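Local coordinates for Glyoxalase/bleomycin resistance protein/dioxygenase (Alicyclobacillus acidocaldarius subsp. acidocaldarius, PDB 3RRI) that is a metalloprotein of the vicinal oxygen chelate (glyoxalase/bleomycin resistance/dioxygenase) superfamily and may act as a dioxygenase, though its substrate is not established, at residues A[60-66]-A[116-122]; A[20-24]-A[38-43]. All coordinates share one frame. Residue numbers count along the deposited sequence, not the author numbering.

Contact 1 of 2, residues A[60-66]-A[116-122]; sequences WDREVSM and IDPSNNL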
ATOM      1  N   TRP A  60     -16.263 -27.286 -25.165  1.00 32.08           N
ATOM      2  CA  TRP A  60     -16.135 -25.874 -25.541  1.00 31.83           C
ATOM      3  C   TRP A  60     -17.226 -25.559 -26.545  1.00 32.61           C
ATOM      4  O   TRP A  60     -17.676 -26.457 -27.264  1.00 32.51           O
ATOM      5  CB  TRP A  60     -14.754 -25.593 -26.133  1.00 31.13           C
ATOM      6  CG  TRP A  60     -14.334 -26.538 -27.235  1.00 30.42           C
ATOM      7  CD1 TRP A  60     -13.836 -27.792 -27.094  1.00 29.60           C
ATOM      8  CD2 TRP A  60     -14.379 -26.278 -28.648  1.00 29.01           C
ATOM      9  NE1 TRP A  60     -13.578 -28.341 -28.323  1.00 30.23           N
ATOM     10  CE2 TRP A  60     -13.908 -27.433 -29.295  1.00 29.70           C
ATOM     11  CE3 TRP A  60     -14.775 -25.183 -29.420  1.00 29.30           C
ATOM     12  CZ2 TRP A  60     -13.801 -27.521 -30.684  1.00 30.08           C
ATOM     13  CZ3 TRP A  60     -14.680 -25.271 -30.789  1.00 29.42           C
ATOM     14  CH2 TRP A  60     -14.197 -26.435 -31.409  1.00 30.55           C
ATOM     15  N   ASP A  61     -17.665 -24.305 -26.574  1.00 33.16           N
ATOM     16  CA  ASP A  61     -18.788 -23.888 -27.423  1.00 34.94           C
ATOM     17  C   ASP A  61     -18.373 -23.855 -28.886  1.00 35.34           C
ATOM     18  O   ASP A  61     -17.424 -23.161 -29.252  1.00 35.09           O
ATOM     19  CB  ASP A  61     -19.297 -22.491 -27.043  1.00 35.54           C
ATOM     20  CG  ASP A  61     -19.899 -22.428 -25.666  1.00 37.95           C
ATOM     21  OD1 ASP A  61     -20.220 -23.494 -25.102  1.00 39.34           O
ATOM     22  OD2 ASP A  61     -20.062 -21.289 -25.136  1.00 42.32           O
ATOM     23  N   ARG A  62     -19.092 -24.596 -29.726  1.00 36.19           N
ATOM     24  CA  ARG A  62     -18.842 -24.549 -31.165  1.00 36.86           C
ATOM     25  C   ARG A  62     -19.463 -23.321 -31.792  1.00 37.59           C
ATOM     26  O   ARG A  62     -18.969 -22.844 -32.797  1.00 38.34           O
ATOM     27  CB  ARG A  62     -19.364 -25.812 -31.872  1.00 36.88           C
ATOM     28  CG  ARG A  62     -18.320 -26.883 -32.015  1.00 36.36           C
ATOM     29  CD  ARG A  62     -17.923 -27.436 -30.672  1.00 34.29           C
ATOM     30  NE  ARG A  62     -17.133 -28.647 -30.827  1.00 34.12           N
ATOM     31  CZ  ARG A  62     -16.699 -29.392 -29.816  1.00 33.46           C
ATOM     32  NH1 ARG A  62     -16.942 -29.045 -28.563  1.00 34.45           N
ATOM     33  NH2 ARG A  62     -15.990 -30.475 -30.060  1.00 34.22           N
ATOM     34  N   GLU A  63     -20.544 -22.824 -31.203  1.00 38.85           N
ATOM     35  CA  GLU A  63     -21.239 -21.637 -31.707  1.00 39.87           C
ATOM     36  C   GLU A  63     -21.150 -20.601 -30.609  1.00 39.67           C
ATOM     37  O   GLU A  63     -21.477 -20.889 -29.460  1.00 40.72           O
ATOM     38  CB  GLU A  63     -22.714 -21.968 -32.000  1.00 40.71           C
ATOM     39  CG  GLU A  63     -23.299 -21.362 -33.288  1.00 43.55           C
ATOM     40  CD  GLU A  63     -24.555 -22.116 -33.755  1.00 47.89           C
ATOM     41  OE1 GLU A  63     -25.692 -21.624 -33.511  1.00 49.95           O
ATOM     42  OE2 GLU A  63     -24.403 -23.220 -34.339  1.00 49.66           O
ATOM     43  N   VAL A  64     -20.702 -19.400 -30.951  1.00 38.68           N
ATOM     44  CA  VAL A  64     -20.390 -18.411 -29.932  1.00 38.05           C
ATOM     45  C   VAL A  64     -21.336 -17.211 -30.019  1.00 36.58           C
ATOM     46  O   VAL A  64     -21.599 -16.701 -31.098  1.00 36.82           O
ATOM     47  CB  VAL A  64     -18.900 -17.972 -30.029  1.00 38.29           C
ATOM     48  CG1 VAL A  64     -18.618 -17.265 -31.356  1.00 39.19           C
ATOM     49  CG2 VAL A  64     -18.525 -17.105 -28.856  1.00 38.80           C
ATOM     50  N   SER A  65     -21.876 -16.804 -28.873  1.00 34.40           N
ATOM     51  CA  SER A  65     -22.565 -15.523 -28.753  1.00 33.57           C
ATOM     52  C   SER A  65     -22.070 -14.795 -27.492  1.00 31.64           C
ATOM     53  O   SER A  65     -21.585 -15.430 -26.546  1.00 31.42           O
ATOM     54  CB  SER A  65     -24.092 -15.703 -28.764  1.00 33.76           C
ATOM     55  OG  SER A  65     -24.532 -16.510 -27.678  1.00 37.01           O
HETATM   56  N   MSE A  66     -22.186 -13.468 -27.496  1.00 29.77           N
HETATM   57  CA  MSE A  66     -21.637 -12.617 -26.445  1.00 28.52           C
HETATM   58  C   MSE A  66     -22.078 -13.053 -25.060  1.00 27.75           C
HETATM   59  O   MSE A  66     -21.270 -13.096 -24.136  1.00 27.55           O
HETATM   60  CB  MSE A  66     -22.045 -11.159 -26.685  1.00 28.65           C
HETATM   61  CG  MSE A  66     -21.490 -10.131 -25.690  1.00 28.11           C
HETATM   62 SE   MSE A  66     -21.643  -8.289 -26.322  0.39 27.63          SE
HETATM   63  CE  MSE A  66     -20.343  -8.375 -27.764  1.00 29.94           C
ATOM     64  N   ILE A 116     -11.181 -13.540 -28.731  1.00 21.02           N
ATOM     65  CA  ILE A 116     -11.749 -14.899 -28.759  1.00 21.26           C
ATOM     66  C   ILE A 116     -10.626 -15.888 -28.827  1.00 21.20           C
ATOM     67  O   ILE A 116      -9.713 -15.776 -29.647  1.00 21.17           O
ATOM     68  CB  ILE A 116     -12.806 -15.059 -29.906  1.00 21.41           C
ATOM     69  CG1 ILE A 116     -13.476 -16.445 -29.882  1.00 22.83           C
ATOM     70  CG2 ILE A 116     -12.182 -14.722 -31.291  1.00 21.67           C
ATOM     71  CD1 ILE A 116     -14.663 -16.599 -30.829  1.00 24.07           C
ATOM     72  N   ASP A 117     -10.616 -16.826 -27.874  1.00 20.65           N
ATOM     73  CA  ASP A 117      -9.580 -17.837 -27.819  1.00 21.43           C
ATOM     74  C   ASP A 117      -9.895 -19.022 -28.781  1.00 21.11           C
ATOM     75  O   ASP A 117     -10.969 -19.056 -29.390  1.00 21.60           O
ATOM     76  CB  ASP A 117      -9.227 -18.227 -26.354  1.00 21.27           C
ATOM     77  CG  ASP A 117     -10.064 -19.338 -25.762  1.00 21.74           C
ATOM     78  OD1 ASP A 117     -10.915 -19.903 -26.449  1.00 20.30           O
ATOM     79  OD2 ASP A 117      -9.803 -19.668 -24.547  1.00 20.55           O
ATOM     80  N   PRO A 118      -8.939 -19.944 -28.953  1.00 22.50           N
ATOM     81  CA  PRO A 118      -9.137 -20.973 -29.995  1.00 22.81           C
ATOM     82  C   PRO A 118     -10.287 -21.945 -29.715  1.00 22.91           C
ATOM     83  O   PRO A 118     -10.715 -22.660 -30.619  1.00 23.09           O
ATOM     84  CB  PRO A 118      -7.787 -21.690 -30.041  1.00 24.12           C
ATOM     85  CG  PRO A 118      -6.817 -20.713 -29.491  1.00 23.56           C
ATOM     86  CD  PRO A 118      -7.563 -19.956 -28.446  1.00 23.62           C
ATOM     87  N   SER A 119     -10.766 -21.975 -28.467  1.00 22.33           N
ATOM     88  CA  SER A 119     -11.889 -22.795 -28.113  1.00 21.54           C
ATOM     89  C   SER A 119     -13.157 -21.966 -27.910  1.00 21.58           C
ATOM     90  O   SER A 119     -14.102 -22.400 -27.261  1.00 20.80           O
ATOM     91  CB  SER A 119     -11.541 -23.610 -26.864  1.00 21.15           C
ATOM     92  OG  SER A 119     -10.359 -24.317 -27.041  1.00 22.04           O
ATOM     93  N   ASN A 120     -13.176 -20.760 -28.507  1.00 21.15           N
ATOM     94  CA  ASN A 120     -14.340 -19.872 -28.533  1.00 21.81           C
ATOM     95  C   ASN A 120     -14.768 -19.302 -27.186  1.00 19.97           C
ATOM     96  O   ASN A 120     -15.870 -18.823 -27.045  1.00 20.87           O
ATOM     97  CB  ASN A 120     -15.550 -20.518 -29.235  1.00 22.30           C
ATOM     98  CG  ASN A 120     -15.305 -20.762 -30.715  1.00 25.30           C
ATOM     99  OD1 ASN A 120     -14.502 -20.062 -31.364  1.00 27.88           O
ATOM    100  ND2 ASN A 120     -16.000 -21.762 -31.258  1.00 26.61           N
ATOM    101  N   ASN A 121     -13.855 -19.316 -26.212  1.00 19.43           N
ATOM    102  CA  ASN A 121     -14.048 -18.512 -25.011  1.00 19.41           C
ATOM    103  C   ASN A 121     -13.894 -17.035 -25.317  1.00 19.52           C
ATOM    104  O   ASN A 121     -12.954 -16.648 -26.047  1.00 20.54           O
ATOM    105  CB  ASN A 121     -13.038 -18.896 -23.933  1.00 18.26           C
ATOM    106  CG  ASN A 121     -13.264 -20.301 -23.428  1.00 19.19           C
ATOM    107  OD1 ASN A 121     -14.278 -20.572 -22.797  1.00 20.89           O
ATOM    108  ND2 ASN A 121     -12.353 -21.183 -23.746  1.00 19.38           N
ATOM    109  N   LEU A 122     -14.798 -16.231 -24.783  1.00 20.04           N
ATOM    110  CA  LEU A 122     -14.808 -14.786 -25.035  1.00 19.72           C
ATOM    111  C   LEU A 122     -14.152 -14.020 -23.869  1.00 19.95           C
ATOM    112  O   LEU A 122     -14.579 -14.160 -22.710  1.00 19.49           O
ATOM    113  CB  LEU A 122     -16.214 -14.276 -25.264  1.00 19.93           C
ATOM    114  CG  LEU A 122     -16.955 -14.750 -26.534  1.00 22.26           C
ATOM    115  CD1 LEU A 122     -18.347 -14.160 -26.554  1.00 24.11           C
ATOM    116  CD2 LEU A 122     -16.190 -14.430 -27.854  1.00 24.34           C
TER
HETATM  117  O   HOH W   1     -16.060 -22.283 -25.224  1.00 26.90           O
HETATM  118  O   HOH W   2     -17.607 -19.565 -24.954  1.00 28.43           O
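Asn120 reaches across from the 116-122 turn and points its carboxamide at the backbone of 60-66, where ND2 donates to Asp61 O at 2.8 Å with an N-H...O angle of 162°. The turn is the hairpin connection between strands 110-116 and 122-128 of the second βαβββ module, as in the glyoxalase superfamily; 60-66 belongs to the linker leading from the first module into that second one. A type I turn spans Asp117 to Asn120, closed by Asn120 N to Asp117 O at 2.9 Å. Asn120, its last residue, has positive phi (66°), and Asp117 N bonds Asn121 O at 3.0 Å: a type I turn with a G1-type beta bulge. Asp117 OD1 takes Ser119 N at 2.9 Å, an Asx turn, and also Asn121 N at 3.0 Å. Trp60 packs its CB against Ser119 O (3.4 Å), while its ring meets Asn120 ND2 edge-on. Val64 adds the apolar part of the contact: CG1 lies 4.0 Å from Ile116 CD1, and CG2 3.7 Å from Leu122 CG, with Tyr96 of strand 95-98 touching all three. Water also joins the backbones: one molecule accepts from Asp61 N at 2.9 Å and sits 2.8 Å from Ser119 O.

Contact 2 of 2, residues A[20-24]-A[38-43]; sequences LDEAY and RYPDRI
The first turn of helix 20-30 packs on the hairpin of strands 34-39 and 42-47. Residues 20-24 are alpha-helix, with Tyr24 N bonded to Leu20 O at 2.9 Å. On the strand side, a type I turn from Tyr39 to Arg42 makes a two-residue beta-hairpin loop: Tyr39 N donates to Arg42 O at 2.9 Å, and Arg42 N returns a weak bond to Tyr39 O at 3.3 Å. Pro40 (phi/psi -57/-29) and Asp41 (-109/-1) fill its corners. The closest CA pair is Leu20 with Ile43, 6.9 Å apart.

Leu20, chi1 m and chi2 t, sends CD1 against the turn backbone, 3.5 Å from Pro40 O and 3.6 Å from both Tyr39 O and Arg42 N. Ile43, chi1 p and chi2 t, brings CD1 against the helix, 3.8 Å from Tyr24 N and 4.0 Å from Leu20 O, with Ala23 CB at 4.2 Å and Tyr24 CB at 4.3 Å; its CG2 is 4.3 Å from Leu20 CB. Arg38 leaves its strand with chi1 m, chi2 t, chi3 p and chi4 131°, bringing NH2 to 2.9 Å from Asp21 OD1, a salt bridge at the guanidinium edge. Asp21 is m (-76°), its CB pointing away but its carboxylate swinging back. Tyr24 has chi1 t and chi2 90°. Arg42 (chi1 p), its CA-to-CB bond pointing away from 20-24, salt-bridges Asp41 (chi1 p): NE to OD1 3.0 Å, NH2 to OD2 3.1 Å. Tyr39 OH bonds Glu108 of a second subunit.

This is helix-on-sheet packing within a βαβββ module: strand 42-47 lies between 34-39 and 50-56, and Leu20 touches Leu56 of the latter.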
ATOM      1  N   LEU A  20      -4.120 -28.058 -25.294  1.00 24.03           N
ATOM      2  CA  LEU A  20      -3.371 -27.264 -24.334  1.00 23.63           C
ATOM      3  C   LEU A  20      -2.221 -26.460 -24.951  1.00 23.37           C
ATOM      4  O   LEU A  20      -1.952 -25.350 -24.515  1.00 23.75           O
ATOM      5  CB  LEU A  20      -2.842 -28.129 -23.196  1.00 23.52           C
ATOM      6  CG  LEU A  20      -3.891 -28.798 -22.297  1.00 22.57           C
ATOM      7  CD1 LEU A  20      -3.176 -29.657 -21.217  1.00 24.10           C
ATOM      8  CD2 LEU A  20      -4.841 -27.809 -21.659  1.00 23.88           C
ATOM      9  N   ASP A  21      -1.511 -27.029 -25.929  1.00 24.37           N
ATOM     10  CA  ASP A  21      -0.457 -26.294 -26.618  1.00 24.73           C
ATOM     11  C   ASP A  21      -1.008 -25.082 -27.344  1.00 24.27           C
ATOM     12  O   ASP A  21      -0.373 -24.014 -27.336  1.00 25.18           O
ATOM     13  CB  ASP A  21       0.329 -27.180 -27.599  1.00 25.35           C
ATOM     14  CG  ASP A  21       1.319 -28.104 -26.894  1.00 28.90           C
ATOM     15  OD1 ASP A  21       1.665 -27.846 -25.720  1.00 32.64           O
ATOM     16  OD2 ASP A  21       1.763 -29.075 -27.539  1.00 35.47           O
ATOM     17  N   GLU A  22      -2.167 -25.247 -27.953  1.00 24.15           N
ATOM     18  CA  GLU A  22      -2.825 -24.160 -28.676  1.00 24.03           C
ATOM     19  C   GLU A  22      -3.254 -23.052 -27.698  1.00 24.10           C
ATOM     20  O   GLU A  22      -3.190 -21.867 -28.006  1.00 23.36           O
ATOM     21  CB  GLU A  22      -4.033 -24.728 -29.407  1.00 24.44           C
ATOM     22  CG  GLU A  22      -4.830 -23.755 -30.250  1.00 25.42           C
ATOM     23  CD  GLU A  22      -6.062 -24.395 -30.836  1.00 28.66           C
ATOM     24  OE1 GLU A  22      -6.775 -25.113 -30.088  1.00 27.43           O
ATOM     25  OE2 GLU A  22      -6.351 -24.167 -32.040  1.00 29.70           O
ATOM     26  N   ALA A  23      -3.697 -23.449 -26.506  1.00 23.32           N
ATOM     27  CA  ALA A  23      -4.072 -22.501 -25.465  1.00 22.44           C
ATOM     28  C   ALA A  23      -2.856 -21.717 -24.937  1.00 21.65           C
ATOM     29  O   ALA A  23      -2.943 -20.500 -24.680  1.00 22.05           O
ATOM     30  CB  ALA A  23      -4.726 -23.256 -24.314  1.00 21.99           C
ATOM     31  N   TYR A  24      -1.743 -22.420 -24.729  1.00 21.21           N
ATOM     32  CA  TYR A  24      -0.458 -21.791 -24.434  1.00 21.53           C
ATOM     33  C   TYR A  24      -0.077 -20.726 -25.469  1.00 21.65           C
ATOM     34  O   TYR A  24       0.286 -19.616 -25.096  1.00 21.26           O
ATOM     35  CB  TYR A  24       0.661 -22.842 -24.310  1.00 21.93           C
ATOM     36  CG  TYR A  24       2.036 -22.235 -24.177  1.00 23.20           C
ATOM     37  CD1 TYR A  24       2.573 -21.936 -22.939  1.00 25.22           C
ATOM     38  CD2 TYR A  24       2.802 -21.927 -25.303  1.00 20.84           C
ATOM     39  CE1 TYR A  24       3.821 -21.370 -22.815  1.00 23.65           C
ATOM     40  CE2 TYR A  24       4.065 -21.369 -25.193  1.00 22.80           C
ATOM     41  CZ  TYR A  24       4.583 -21.091 -23.945  1.00 23.71           C
ATOM     42  OH  TYR A  24       5.839 -20.516 -23.866  1.00 27.68           O
ATOM     43  N   ARG A  38       1.867 -26.772 -15.469  1.00 21.77           N
ATOM     44  CA  ARG A  38       1.332 -27.634 -16.529  1.00 23.56           C
ATOM     45  C   ARG A  38       1.126 -29.053 -16.059  1.00 23.69           C
ATOM     46  O   ARG A  38       1.967 -29.600 -15.355  1.00 24.40           O
ATOM     47  CB  ARG A  38       2.288 -27.723 -17.706  1.00 24.42           C
ATOM     48  CG  ARG A  38       2.390 -26.498 -18.569  1.00 27.65           C
ATOM     49  CD  ARG A  38       3.063 -26.860 -19.919  1.00 32.23           C
ATOM     50  NE  ARG A  38       2.134 -27.507 -20.859  1.00 33.84           N
ATOM     51  CZ  ARG A  38       1.955 -27.168 -22.145  1.00 36.10           C
ATOM     52  NH1 ARG A  38       2.644 -26.176 -22.721  1.00 37.66           N
ATOM     53  NH2 ARG A  38       1.075 -27.836 -22.871  1.00 36.15           N
ATOM     54  N   TYR A  39      -0.004 -29.626 -16.449  1.00 23.45           N
ATOM     55  CA  TYR A  39      -0.322 -31.024 -16.195  1.00 23.66           C
ATOM     56  C   TYR A  39      -0.906 -31.615 -17.475  1.00 24.89           C
ATOM     57  O   TYR A  39      -1.256 -30.887 -18.414  1.00 23.40           O
ATOM     58  CB  TYR A  39      -1.322 -31.146 -15.056  1.00 24.38           C
ATOM     59  CG  TYR A  39      -0.908 -30.382 -13.821  1.00 24.87           C
ATOM     60  CD1 TYR A  39      -0.122 -30.983 -12.828  1.00 26.08           C
ATOM     61  CD2 TYR A  39      -1.266 -29.044 -13.663  1.00 25.34           C
ATOM     62  CE1 TYR A  39       0.291 -30.274 -11.699  1.00 25.47           C
ATOM     63  CE2 TYR A  39      -0.871 -28.326 -12.533  1.00 25.01           C
ATOM     64  CZ  TYR A  39      -0.107 -28.951 -11.552  1.00 23.24           C
ATOM     65  OH  TYR A  39       0.294 -28.249 -10.464  1.00 21.63           O
ATOM     66  N   PRO A  40      -1.026 -32.940 -17.542  1.00 24.41           N
ATOM     67  CA  PRO A  40      -1.580 -33.536 -18.756  1.00 25.02           C
ATOM     68  C   PRO A  40      -2.975 -33.025 -19.120  1.00 24.99           C
ATOM     69  O   PRO A  40      -3.348 -33.008 -20.305  1.00 25.30           O
ATOM     70  CB  PRO A  40      -1.618 -35.035 -18.407  1.00 25.04           C
ATOM     71  CG  PRO A  40      -0.501 -35.207 -17.504  1.00 25.44           C
ATOM     72  CD  PRO A  40      -0.487 -33.969 -16.634  1.00 25.48           C
ATOM     73  N   ASP A  41      -3.748 -32.630 -18.116  1.00 23.81           N
ATOM     74  CA  ASP A  41      -5.148 -32.254 -18.320  1.00 24.25           C
ATOM     75  C   ASP A  41      -5.442 -30.749 -18.178  1.00 22.87           C
ATOM     76  O   ASP A  41      -6.586 -30.333 -18.345  1.00 22.12           O
ATOM     77  CB  ASP A  41      -6.071 -33.073 -17.394  1.00 25.14           C
ATOM     78  CG  ASP A  41      -5.922 -32.719 -15.916  1.00 27.97           C
ATOM     79  OD1 ASP A  41      -5.043 -31.914 -15.545  1.00 26.73           O
ATOM     80  OD2 ASP A  41      -6.725 -33.236 -15.100  1.00 30.14           O
ATOM     81  N   ARG A  42      -4.418 -29.949 -17.877  1.00 22.41           N
ATOM     82  CA  ARG A  42      -4.639 -28.508 -17.710  1.00 21.65           C
ATOM     83  C   ARG A  42      -3.360 -27.706 -17.708  1.00 21.78           C
ATOM     84  O   ARG A  42      -2.304 -28.225 -17.423  1.00 22.18           O
ATOM     85  CB  ARG A  42      -5.393 -28.232 -16.397  1.00 22.23           C
ATOM     86  CG  ARG A  42      -4.535 -28.428 -15.132  1.00 23.58           C
ATOM     87  CD  ARG A  42      -5.331 -28.516 -13.851  1.00 27.77           C
ATOM     88  NE  ARG A  42      -6.003 -29.803 -13.719  1.00 28.70           N
ATOM     89  CZ  ARG A  42      -6.914 -30.095 -12.801  1.00 28.28           C
ATOM     90  NH1 ARG A  42      -7.303 -29.191 -11.909  1.00 27.88           N
ATOM     91  NH2 ARG A  42      -7.468 -31.294 -12.813  1.00 28.78           N
ATOM     92  N   ILE A  43      -3.468 -26.417 -18.053  1.00 20.88           N
ATOM     93  CA  ILE A  43      -2.381 -25.454 -17.802  1.00 20.54           C
ATOM     94  C   ILE A  43      -2.927 -24.309 -16.973  1.00 18.84           C
ATOM     95  O   ILE A  43      -4.098 -23.935 -17.099  1.00 19.82           O
ATOM     96  CB  ILE A  43      -1.715 -24.895 -19.089  1.00 20.90           C
ATOM     97  CG1 ILE A  43      -2.713 -24.082 -19.925  1.00 22.78           C
ATOM     98  CG2 ILE A  43      -1.092 -26.024 -19.910  1.00 22.59           C
ATOM     99  CD1 ILE A  43      -2.029 -23.321 -21.049  1.00 23.80           C
TER

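Helix 20-30 is part of contact 2 and borders contact 1, but the two differ in module: contact 2 stays within the first, whereas contact 1 sets the linker on a hairpin of the second. Their centres lie 17 Å apart, yet they touch directly, Pro118 CB of 116-122 being 3.3 Å from Glu22 CD of 20-24. Arg18, just before the helix, ties them further: it forms a salt bridge with Glu22, donates its backbone N to Ser119 OG and makes a cation-pi pair with Trp60. Both also meet a second subunit, through Asn121 with its Arg69 and Arg42 with its Tyr67. An acetate, probably from crystallisation, lies about 4 Å from the Arg42 side chain.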